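Side-chain contacts in uncharacterized protein C4B3.07 (Schizosaccharomyces pombe, PDB 3QTM), which is required for correct translation termination and directly inhibits ofd1, probably thereby stabilising the N-terminal transcription factor domain of sre1 that activates hypoxic gene expression: residues Q21-G24 against L25-S29; R30-E34 against N35-D39; L44-G47 against T48-E51; A71-S74 against S75-A79. All coordinates share one frame; numbering follows the deposited sequence.

Interaction 1. Residues Q21-G24 against L25-S29; sequences QLWG and LYEMS
Trp23 and Tyr26 meet because Tyr26 holds its ring anti to its own backbone N (chi1 178°) while Trp23 stands at chi1 -89°; the two side chains then run side by side and point the same way from one turn of the alpha helix spanning 15-34. Their planes stand at 90°, the six-membered ring of Trp23 and the Tyr26 ring have centroids 5.9 Å apart, and the touching atoms are Trp23 CZ3 and Tyr26 CD2 at 4.0 Å. The backbone evidence for a regular helix is four i to i+4 bonds, of which Glu27 N to Trp23 O is the shortest at 2.8 Å. Glu27 folds back over that same carbonyl: its CG lies beside the backbone N, 3.2 Å from Trp23 O, and the Glu27 side chain crosses that of Trp23 at about a right angle. The indole N-H is used elsewhere, Trp23 NE1 bonding to Asp68 O, and Arg120 makes a cation-pi contact with the ring, which also packs on Ala71 and Ala72 of helix 67-82. Tyr26 reaches Ser75 of that helix. The carboxylate of Glu27 approaches the base of the indole side chain, with OE2 3.8 Å from Trp23 CB.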
loop_
_atom_site.group_PDB
_atom_site.type_symbol
_atom_site.label_atom_id
_atom_site.label_comp_id
_atom_site.label_asym_id
_atom_site.label_seq_id
_atom_site.Cartn_x
_atom_site.Cartn_y
_atom_site.Cartn_z
ATOM N N GLN A 21 24.340 7.964 -5.849
ATOM C CA GLN A 21 23.842 8.956 -6.801
ATOM C C GLN A 21 22.718 8.355 -7.653
ATOM O O GLN A 21 21.769 9.040 -8.039
ATOM C CB GLN A 21 24.975 9.507 -7.672
ATOM C CG GLN A 21 25.982 10.380 -6.901
ATOM C CD GLN A 21 25.306 11.447 -6.022
ATOM O OE1 GLN A 21 24.371 12.134 -6.448
ATOM N NE2 GLN A 21 25.784 11.581 -4.787
ATOM N N LEU A 22 22.816 7.055 -7.906
ATOM C CA LEU A 22 21.791 6.348 -8.649
ATOM C C LEU A 22 20.451 6.438 -7.915
ATOM O O LEU A 22 19.416 6.768 -8.519
ATOM C CB LEU A 22 22.224 4.895 -8.872
ATOM C CG LEU A 22 21.444 4.013 -9.836
ATOM C CD1 LEU A 22 21.555 4.553 -11.267
ATOM C CD2 LEU A 22 21.965 2.573 -9.725
ATOM N N TRP A 23 20.476 6.181 -6.608
ATOM C CA TRP A 23 19.278 6.313 -5.786
ATOM C C TRP A 23 18.757 7.742 -5.783
ATOM O O TRP A 23 17.544 7.971 -5.761
ATOM C CB TRP A 23 19.531 5.830 -4.351
ATOM C CG TRP A 23 19.248 4.373 -4.202
ATOM C CD1 TRP A 23 20.157 3.357 -4.183
ATOM C CD2 TRP A 23 17.949 3.757 -4.113
ATOM N NE1 TRP A 23 19.508 2.145 -4.067
ATOM C CE2 TRP A 23 18.155 2.364 -4.018
ATOM C CE3 TRP A 23 16.638 4.252 -4.085
ATOM C CZ2 TRP A 23 17.099 1.459 -3.899
ATOM C CZ3 TRP A 23 15.588 3.351 -3.965
ATOM C CH2 TRP A 23 15.827 1.966 -3.876
ATOM N N GLY A 24 19.682 8.699 -5.806
ATOM C CA GLY A 24 19.333 10.106 -5.793
ATOM C C GLY A 24 18.487 10.502 -6.997
ATOM O O GLY A 24 17.514 11.229 -6.853
ATOM N N LEU A 25 18.869 10.012 -8.173
ATOM C CA LEU A 25 18.107 10.224 -9.406
ATOM C C LEU A 25 16.703 9.645 -9.307
ATOM O O LEU A 25 15.723 10.307 -9.679
ATOM C CB LEU A 25 18.827 9.600 -10.599
ATOM C CG LEU A 25 20.100 10.317 -11.063
ATOM C CD1 LEU A 25 20.843 9.491 -12.116
ATOM C CD2 LEU A 25 19.766 11.731 -11.598
ATOM N N TYR A 26 16.606 8.412 -8.811
ATOM C CA TYR A 26 15.307 7.780 -8.622
ATOM C C TYR A 26 14.439 8.583 -7.646
ATOM O O TYR A 26 13.254 8.791 -7.892
ATOM C CB TYR A 26 15.441 6.333 -8.127
ATOM C CG TYR A 26 14.082 5.708 -7.880
ATOM C CD1 TYR A 26 13.270 5.312 -8.939
ATOM C CD2 TYR A 26 13.588 5.572 -6.598
ATOM C CE1 TYR A 26 12.005 4.763 -8.714
ATOM C CE2 TYR A 26 12.343 5.038 -6.365
ATOM C CZ TYR A 26 11.555 4.627 -7.421
ATOM O OH TYR A 26 10.309 4.088 -7.159
ATOM N N GLU A 27 15.037 9.021 -6.538
ATOM C CA GLU A 27 14.315 9.734 -5.489
ATOM C C GLU A 27 13.747 11.041 -6.024
ATOM O O GLU A 27 12.599 11.389 -5.766
ATOM C CB GLU A 27 15.229 9.984 -4.287
ATOM C CG GLU A 27 15.498 8.706 -3.466
ATOM C CD GLU A 27 16.810 8.752 -2.686
ATOM O OE1 GLU A 27 17.480 9.801 -2.715
ATOM O OE2 GLU A 27 17.169 7.739 -2.043
HETATM N N MSE A 28 14.564 11.748 -6.783
HETATM C CA MSE A 28 14.132 12.960 -7.449
HETATM C C MSE A 28 12.967 12.709 -8.395
HETATM O O MSE A 28 12.057 13.528 -8.495
HETATM C CB MSE A 28 15.291 13.546 -8.244
HETATM C CG MSE A 28 16.062 14.601 -7.519
HETATM SE SE MSE A 28 17.080 15.634 -8.833
HETATM C CE MSE A 28 18.656 14.495 -8.867
ATOM N N SER A 29 13.009 11.593 -9.121
ATOM C CA SER A 29 11.896 11.253 -10.009
ATOM C C SER A 29 10.600 11.138 -9.199
ATOM O O SER A 29 9.535 11.510 -9.674
ATOM C CB SER A 29 12.173 9.972 -10.800
ATOM O OG SER A 29 11.781 8.830 -10.060
#

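Interaction 2. Residues R30-E34 against N35-D39; sequences REKLE and NDDID
Lys32 and Leu33 supply the carbonyls that meet the residues beyond the helix end, in a Schellman motif that closes helix 15-34. Its two defining backbone bonds are Asp37 N to Lys32 O at 2.9 Å and Asp36 N to Leu33 O at 2.8 Å. The second comes in above the carbonyl plane, 58° out of it, as the chain turns back, and Asp36 takes the positive phi (59°) of the C-prime residue. Just before it, Asn35 N makes a last helical bond to Glu31 O at 3.1 Å.

The charged pair is bridged by water. Lys32 NZ and Asp37 OD1 are 4.5 Å apart, beyond a salt bridge, but one water accepts from Lys32 NZ at 2.7 Å and donates to Asp37 OD1 at 2.8 Å. Lys32 bends at chi2 (-65°), which turns its chain toward the Asp37 side. The other carboxylate oxygen of Asp37 serves as N-cap of helix 38-58, bonding to Ala40 N, and this one side chain therefore both caps the second helix and reaches back to the first through the water.

Apolar contact across the turn is slight: Leu33 and Ile38 cross obliquely. Leu33 also lays CD2 over one face of the Arg30 guanidinium, offset toward the rim; the salt bridges of Arg30 run to Asp183 and Glu82. The other methyl of Leu33, CD1, meets Ile38 CG1 at 4.2 Å.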
loop_
_atom_site.group_PDB
_atom_site.type_symbol
_atom_site.label_atom_id
_atom_site.label_comp_id
_atom_site.label_asym_id
_atom_site.label_seq_id
_atom_site.Cartn_x
_atom_site.Cartn_y
_atom_site.Cartn_z
ATOM N N ARG A 30 10.698 10.646 -7.967
ATOM C CA ARG A 30 9.512 10.514 -7.121
ATOM C C ARG A 30 9.025 11.874 -6.594
ATOM O O ARG A 30 7.825 12.074 -6.423
ATOM C CB ARG A 30 9.741 9.524 -5.962
ATOM C CG ARG A 30 10.282 8.144 -6.388
ATOM C CD ARG A 30 9.473 7.532 -7.537
ATOM N NE ARG A 30 8.174 7.016 -7.090
ATOM C CZ ARG A 30 7.269 6.466 -7.901
ATOM N NH1 ARG A 30 7.508 6.360 -9.216
ATOM N NH2 ARG A 30 6.125 6.015 -7.400
ATOM N N GLU A 31 9.951 12.801 -6.335
ATOM C CA GLU A 31 9.580 14.165 -5.935
ATOM C C GLU A 31 8.859 14.886 -7.071
ATOM O O GLU A 31 7.871 15.589 -6.848
ATOM C CB GLU A 31 10.823 14.971 -5.531
ATOM C CG GLU A 31 11.539 14.436 -4.300
ATOM C CD GLU A 31 12.939 15.021 -4.130
ATOM O OE1 GLU A 31 13.303 15.959 -4.885
ATOM O OE2 GLU A 31 13.677 14.531 -3.243
ATOM N N LYS A 32 9.373 14.720 -8.285
ATOM C CA LYS A 32 8.733 15.277 -9.473
ATOM C C LYS A 32 7.332 14.700 -9.685
ATOM O O LYS A 32 6.388 15.429 -10.017
ATOM C CB LYS A 32 9.586 15.028 -10.714
ATOM C CG LYS A 32 10.869 15.852 -10.756
ATOM C CD LYS A 32 10.560 17.335 -10.855
ATOM C CE LYS A 32 11.795 18.169 -10.560
ATOM N NZ LYS A 32 11.557 19.608 -10.822
ATOM N N LEU A 33 7.201 13.392 -9.496
ATOM C CA LEU A 33 5.906 12.752 -9.633
ATOM C C LEU A 33 4.921 13.401 -8.657
ATOM O O LEU A 33 3.801 13.763 -9.031
ATOM C CB LEU A 33 6.019 11.253 -9.369
ATOM C CG LEU A 33 4.714 10.468 -9.527
ATOM C CD1 LEU A 33 4.121 10.738 -10.897
ATOM C CD2 LEU A 33 4.947 8.971 -9.321
ATOM N N GLU A 34 5.357 13.558 -7.412
ATOM C CA GLU A 34 4.532 14.142 -6.356
ATOM C C GLU A 34 4.051 15.562 -6.672
ATOM O O GLU A 34 2.965 15.961 -6.253
ATOM C CB GLU A 34 5.304 14.149 -5.045
ATOM C CG GLU A 34 4.550 14.756 -3.881
ATOM C CD GLU A 34 5.329 14.649 -2.586
ATOM O OE1 GLU A 34 6.457 15.179 -2.530
ATOM O OE2 GLU A 34 4.816 14.036 -1.627
ATOM N N ASN A 35 4.869 16.317 -7.397
ATOM C CA ASN A 35 4.492 17.640 -7.861
ATOM C C ASN A 35 3.764 17.628 -9.200
ATOM O O ASN A 35 3.644 18.661 -9.859
ATOM C CB ASN A 35 5.724 18.532 -7.955
ATOM C CG ASN A 35 6.134 19.076 -6.615
ATOM O OD1 ASN A 35 7.206 18.749 -6.105
ATOM N ND2 ASN A 35 5.268 19.894 -6.012
ATOM N N ASP A 36 3.292 16.454 -9.603
ATOM C CA ASP A 36 2.545 16.313 -10.851
ATOM C C ASP A 36 3.340 16.765 -12.076
ATOM O O ASP A 36 2.764 17.216 -13.066
ATOM C CB ASP A 36 1.216 17.070 -10.771
ATOM C CG ASP A 36 0.397 16.677 -9.551
ATOM O OD1 ASP A 36 0.184 15.458 -9.343
ATOM O OD2 ASP A 36 -0.032 17.585 -8.798
ATOM N N ASP A 37 4.663 16.645 -12.006
ATOM C CA ASP A 37 5.506 16.878 -13.173
ATOM C C ASP A 37 5.948 15.530 -13.710
ATOM O O ASP A 37 7.050 15.067 -13.422
ATOM C CB ASP A 37 6.726 17.725 -12.815
ATOM C CG ASP A 37 7.463 18.232 -14.047
ATOM O OD1 ASP A 37 8.287 19.165 -13.893
ATOM O OD2 ASP A 37 7.208 17.716 -15.168
ATOM N N ILE A 38 5.077 14.907 -14.493
ATOM C CA ILE A 38 5.266 13.533 -14.928
ATOM C C ILE A 38 6.341 13.412 -15.998
ATOM O O ILE A 38 7.074 12.426 -16.041
ATOM C CB ILE A 38 3.944 12.948 -15.457
ATOM C CG1 ILE A 38 2.935 12.829 -14.315
ATOM C CG2 ILE A 38 4.172 11.605 -16.098
ATOM C CD1 ILE A 38 1.678 12.088 -14.699
ATOM N N ASP A 39 6.437 14.402 -16.875
ATOM C CA ASP A 39 7.456 14.336 -17.911
ATOM C C ASP A 39 8.856 14.453 -17.331
ATOM O O ASP A 39 9.772 13.773 -17.786
ATOM C CB ASP A 39 7.220 15.366 -19.012
ATOM C CG ASP A 39 6.556 14.753 -20.225
ATOM O OD1 ASP A 39 5.438 15.200 -20.571
ATOM O OD2 ASP A 39 7.143 13.803 -20.814
HETATM O O HOH W 1 10.852 20.170 -13.321
#

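Interaction 3. Residues L44-G47 against T48-E51; sequences LVFG and TIHE
Leu44 O is gripped twice by Thr48, from opposite faces of the carbonyl plane: the hydroxyl OG1 donates to it at 2.7 Å and the backbone N at 2.9 Å. Thr48 can do both because OG1 sits beside its own backbone N (chi1 -52°), turned back toward the preceding turn, while CG2 is left to pack on Ala76 of helix 67-82. A valine here would keep the bulk but would probably leave Leu44 O with the amide alone. The i to i+4 series runs on through Ile49, His50 and Glu51, the straightest being His50 N to Phe46 O, at 167°. That same carbonyl oxygen lies over one face of the His50 imidazole, 3.0 Å above its plane and offset toward the rim; ND1 is badly angled for a bond. Ile49 carries the apolar side: its CD1 lies 4.3 Å from both Val45 CG1 and Phe46 CD1. Within helix 38-58 the contact thus divides, Val45 and Thr48 meeting both helix 15-34 and helix 67-82, Ile49 the latter, while His50 lies exposed. The chemistry implies a helix face that can bury a threonine, since its hydroxyl is satisfied within its own helix.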
loop_
_atom_site.group_PDB
_atom_site.type_symbol
_atom_site.label_atom_id
_atom_site.label_comp_id
_atom_site.label_asym_id
_atom_site.label_seq_id
_atom_site.Cartn_x
_atom_site.Cartn_y
_atom_site.Cartn_z
ATOM N N LEU A 44 13.892 11.575 -15.423
ATOM C CA LEU A 44 14.748 11.104 -14.332
ATOM C C LEU A 44 14.814 9.575 -14.238
ATOM O O LEU A 44 15.860 9.012 -13.909
ATOM C CB LEU A 44 14.307 11.707 -12.997
ATOM C CG LEU A 44 14.505 13.232 -12.941
ATOM C CD1 LEU A 44 13.785 13.894 -11.763
ATOM C CD2 LEU A 44 15.986 13.558 -12.906
ATOM N N VAL A 45 13.694 8.908 -14.518
ATOM C CA VAL A 45 13.628 7.456 -14.455
ATOM C C VAL A 45 14.485 6.825 -15.546
ATOM O O VAL A 45 15.291 5.940 -15.275
ATOM C CB VAL A 45 12.156 6.966 -14.571
ATOM C CG1 VAL A 45 12.105 5.519 -14.984
ATOM C CG2 VAL A 45 11.442 7.187 -13.258
ATOM N N PHE A 46 14.317 7.285 -16.782
ATOM C CA PHE A 46 15.145 6.802 -17.876
ATOM C C PHE A 46 16.629 7.129 -17.629
ATOM O O PHE A 46 17.507 6.366 -18.020
ATOM C CB PHE A 46 14.686 7.416 -19.202
ATOM C CG PHE A 46 13.543 6.679 -19.857
ATOM C CD1 PHE A 46 13.582 5.302 -19.999
ATOM C CD2 PHE A 46 12.453 7.370 -20.363
ATOM C CE1 PHE A 46 12.540 4.612 -20.614
ATOM C CE2 PHE A 46 11.401 6.697 -20.989
ATOM C CZ PHE A 46 11.441 5.315 -21.111
ATOM N N GLY A 47 16.898 8.275 -17.004
ATOM C CA GLY A 47 18.256 8.676 -16.673
ATOM C C GLY A 47 18.844 7.690 -15.675
ATOM O O GLY A 47 19.996 7.277 -15.807
ATOM N N THR A 48 18.034 7.293 -14.693
ATOM C CA THR A 48 18.443 6.278 -13.721
ATOM C C THR A 48 18.857 4.990 -14.400
ATOM O O THR A 48 19.895 4.393 -14.085
ATOM C CB THR A 48 17.298 5.966 -12.748
ATOM O OG1 THR A 48 16.817 7.191 -12.196
ATOM C CG2 THR A 48 17.768 5.030 -11.611
ATOM N N ILE A 49 18.040 4.563 -15.351
ATOM C CA ILE A 49 18.313 3.334 -16.081
ATOM C C ILE A 49 19.638 3.439 -16.847
ATOM O O ILE A 49 20.479 2.539 -16.785
ATOM C CB ILE A 49 17.135 2.981 -17.023
ATOM C CG1 ILE A 49 15.942 2.521 -16.176
ATOM C CG2 ILE A 49 17.559 1.927 -18.073
ATOM C CD1 ILE A 49 14.565 2.584 -16.881
ATOM N N HIS A 50 19.831 4.547 -17.549
ATOM C CA HIS A 50 21.089 4.777 -18.271
ATOM C C HIS A 50 22.293 4.780 -17.336
ATOM O O HIS A 50 23.343 4.205 -17.648
ATOM C CB HIS A 50 21.047 6.098 -19.042
ATOM C CG HIS A 50 20.039 6.116 -20.151
ATOM N ND1 HIS A 50 19.232 7.205 -20.405
ATOM C CD2 HIS A 50 19.700 5.177 -21.064
ATOM C CE1 HIS A 50 18.452 6.941 -21.438
ATOM N NE2 HIS A 50 18.712 5.714 -21.852
ATOM N N GLU A 51 22.158 5.444 -16.196
ATOM C CA GLU A 51 23.281 5.511 -15.275
ATOM C C GLU A 51 23.583 4.103 -14.747
ATOM O O GLU A 51 24.738 3.732 -14.599
ATOM C CB GLU A 51 23.002 6.495 -14.140
ATOM C CG GLU A 51 24.150 6.631 -13.146
ATOM C CD GLU A 51 25.483 7.029 -13.803
ATOM O OE1 GLU A 51 25.478 7.712 -14.858
ATOM O OE2 GLU A 51 26.536 6.649 -13.245
#

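Interaction 4. Residues A71-S74 against S75-A79; sequences AAYS and SALLA
Tyr73 and Leu77, one turn apart on helix 67-82, cross at a slant: the phenol ring is swung out anti to its backbone N (chi1 -165°), and Leu77 CD1 lies against CD2 and CE2, approaching obliquely, 3.9 Å from Tyr73 CE2. Leu77 turns its CG back beside its own N, which also brings CG to 3.5 Å from Tyr73 O. The phenol's far end makes a weak hydrogen bond with Asp53. Ser75 is oriented quite differently, folded along the helix. With OG beside its own backbone N (chi1 -67°), both its hydroxyl and its amide reach Ala71 O at 3.0 Å, from opposite faces of that carbonyl. Replacing it with an alanine would probably leave Ala71 O held by the amide alone. Ser74 instead sends OG to Ala104 O of helix 97-110, while Ser75's hydroxyl stays within its own helix. Regular backbone bonding supports all this, Leu77 N to Tyr73 O being nearly straight at 170°. The segment is buried throughout: Ala71, Ala72 and Ser75 pack on helix 15-34, Ala76 and Ala79 on helix 38-58, Leu77 on helix 97-110, and Leu78 on helix 119-142, all within an all-helical fold.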
loop_
_atom_site.group_PDB
_atom_site.type_symbol
_atom_site.label_atom_id
_atom_site.label_comp_id
_atom_site.label_asym_id
_atom_site.label_seq_id
_atom_site.Cartn_x
_atom_site.Cartn_y
_atom_site.Cartn_z
ATOM N N ALA A 71 18.313 -3.019 -6.617
ATOM C CA ALA A 71 17.073 -2.462 -6.090
ATOM C C ALA A 71 16.728 -1.142 -6.770
ATOM O O ALA A 71 15.582 -0.925 -7.131
ATOM C CB ALA A 71 17.163 -2.278 -4.584
ATOM N N ALA A 72 17.716 -0.253 -6.931
ATOM C CA ALA A 72 17.470 1.035 -7.574
ATOM C C ALA A 72 17.116 0.845 -9.044
ATOM O O ALA A 72 16.235 1.508 -9.577
ATOM C CB ALA A 72 18.679 1.942 -7.449
ATOM N N TYR A 73 17.841 -0.051 -9.705
ATOM C CA TYR A 73 17.630 -0.316 -11.110
ATOM C C TYR A 73 16.219 -0.927 -11.306
ATOM O O TYR A 73 15.461 -0.526 -12.194
ATOM C CB TYR A 73 18.721 -1.271 -11.585
ATOM C CG TYR A 73 18.889 -1.381 -13.070
ATOM C CD1 TYR A 73 20.018 -1.980 -13.609
ATOM C CD2 TYR A 73 17.925 -0.870 -13.945
ATOM C CE1 TYR A 73 20.180 -2.096 -14.985
ATOM C CE2 TYR A 73 18.077 -0.977 -15.328
ATOM C CZ TYR A 73 19.212 -1.601 -15.841
ATOM O OH TYR A 73 19.384 -1.722 -17.208
ATOM N N SER A 74 15.867 -1.891 -10.463
ATOM C CA SER A 74 14.537 -2.488 -10.509
ATOM C C SER A 74 13.458 -1.427 -10.311
ATOM O O SER A 74 12.472 -1.421 -11.028
ATOM C CB SER A 74 14.392 -3.567 -9.440
ATOM O OG SER A 74 13.071 -4.062 -9.413
ATOM N N SER A 75 13.662 -0.528 -9.345
ATOM C CA SER A 75 12.695 0.540 -9.071
ATOM C C SER A 75 12.482 1.481 -10.252
ATOM O O SER A 75 11.362 1.911 -10.510
ATOM C CB SER A 75 13.110 1.360 -7.852
ATOM O OG SER A 75 13.024 0.567 -6.686
ATOM N N ALA A 76 13.559 1.811 -10.958
ATOM C CA ALA A 76 13.436 2.652 -12.138
ATOM C C ALA A 76 12.603 1.942 -13.215
ATOM O O ALA A 76 11.713 2.542 -13.816
ATOM C CB ALA A 76 14.817 3.033 -12.672
ATOM N N LEU A 77 12.892 0.665 -13.451
ATOM C CA LEU A 77 12.122 -0.131 -14.408
ATOM C C LEU A 77 10.628 -0.155 -14.048
ATOM O O LEU A 77 9.758 0.003 -14.910
ATOM C CB LEU A 77 12.695 -1.560 -14.531
ATOM C CG LEU A 77 14.081 -1.649 -15.186
ATOM C CD1 LEU A 77 14.781 -2.974 -14.872
ATOM C CD2 LEU A 77 13.997 -1.435 -16.713
ATOM N N LEU A 78 10.332 -0.326 -12.769
ATOM C CA LEU A 78 8.948 -0.398 -12.354
ATOM C C LEU A 78 8.271 0.934 -12.621
ATOM O O LEU A 78 7.085 0.988 -12.966
ATOM C CB LEU A 78 8.842 -0.734 -10.864
ATOM C CG LEU A 78 7.442 -1.173 -10.424
ATOM C CD1 LEU A 78 7.003 -2.331 -11.299
ATOM C CD2 LEU A 78 7.405 -1.544 -8.927
ATOM N N ALA A 79 9.032 2.012 -12.455
ATOM C CA ALA A 79 8.470 3.343 -12.541
ATOM C C ALA A 79 8.115 3.636 -13.988
ATOM O O ALA A 79 7.171 4.381 -14.256
ATOM C CB ALA A 79 9.443 4.402 -11.981
#

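From the N terminus the four contacts come in series, each within one continuous stretch, so none nests within or crosses another. Interaction 1 lies on helix 15-34, and interaction 2 closes the tight turn between that helix and helix 38-58. Interaction 3 follows on the second helix, its centre about 9 Å from that of interaction 1; they meet where Leu25 CB lies 3.5 Å from Thr48 OG1. Interaction 4, on helix 67-82, touches interactions 1 and 3, through Tyr26 against Ser75 and Val45 against Ala76 and Ala79, and, through Arg30 against Ala79, interaction 2. Together they tie three successive helices into one bundle, consistent with the tetratricopeptide-repeat character of the protein.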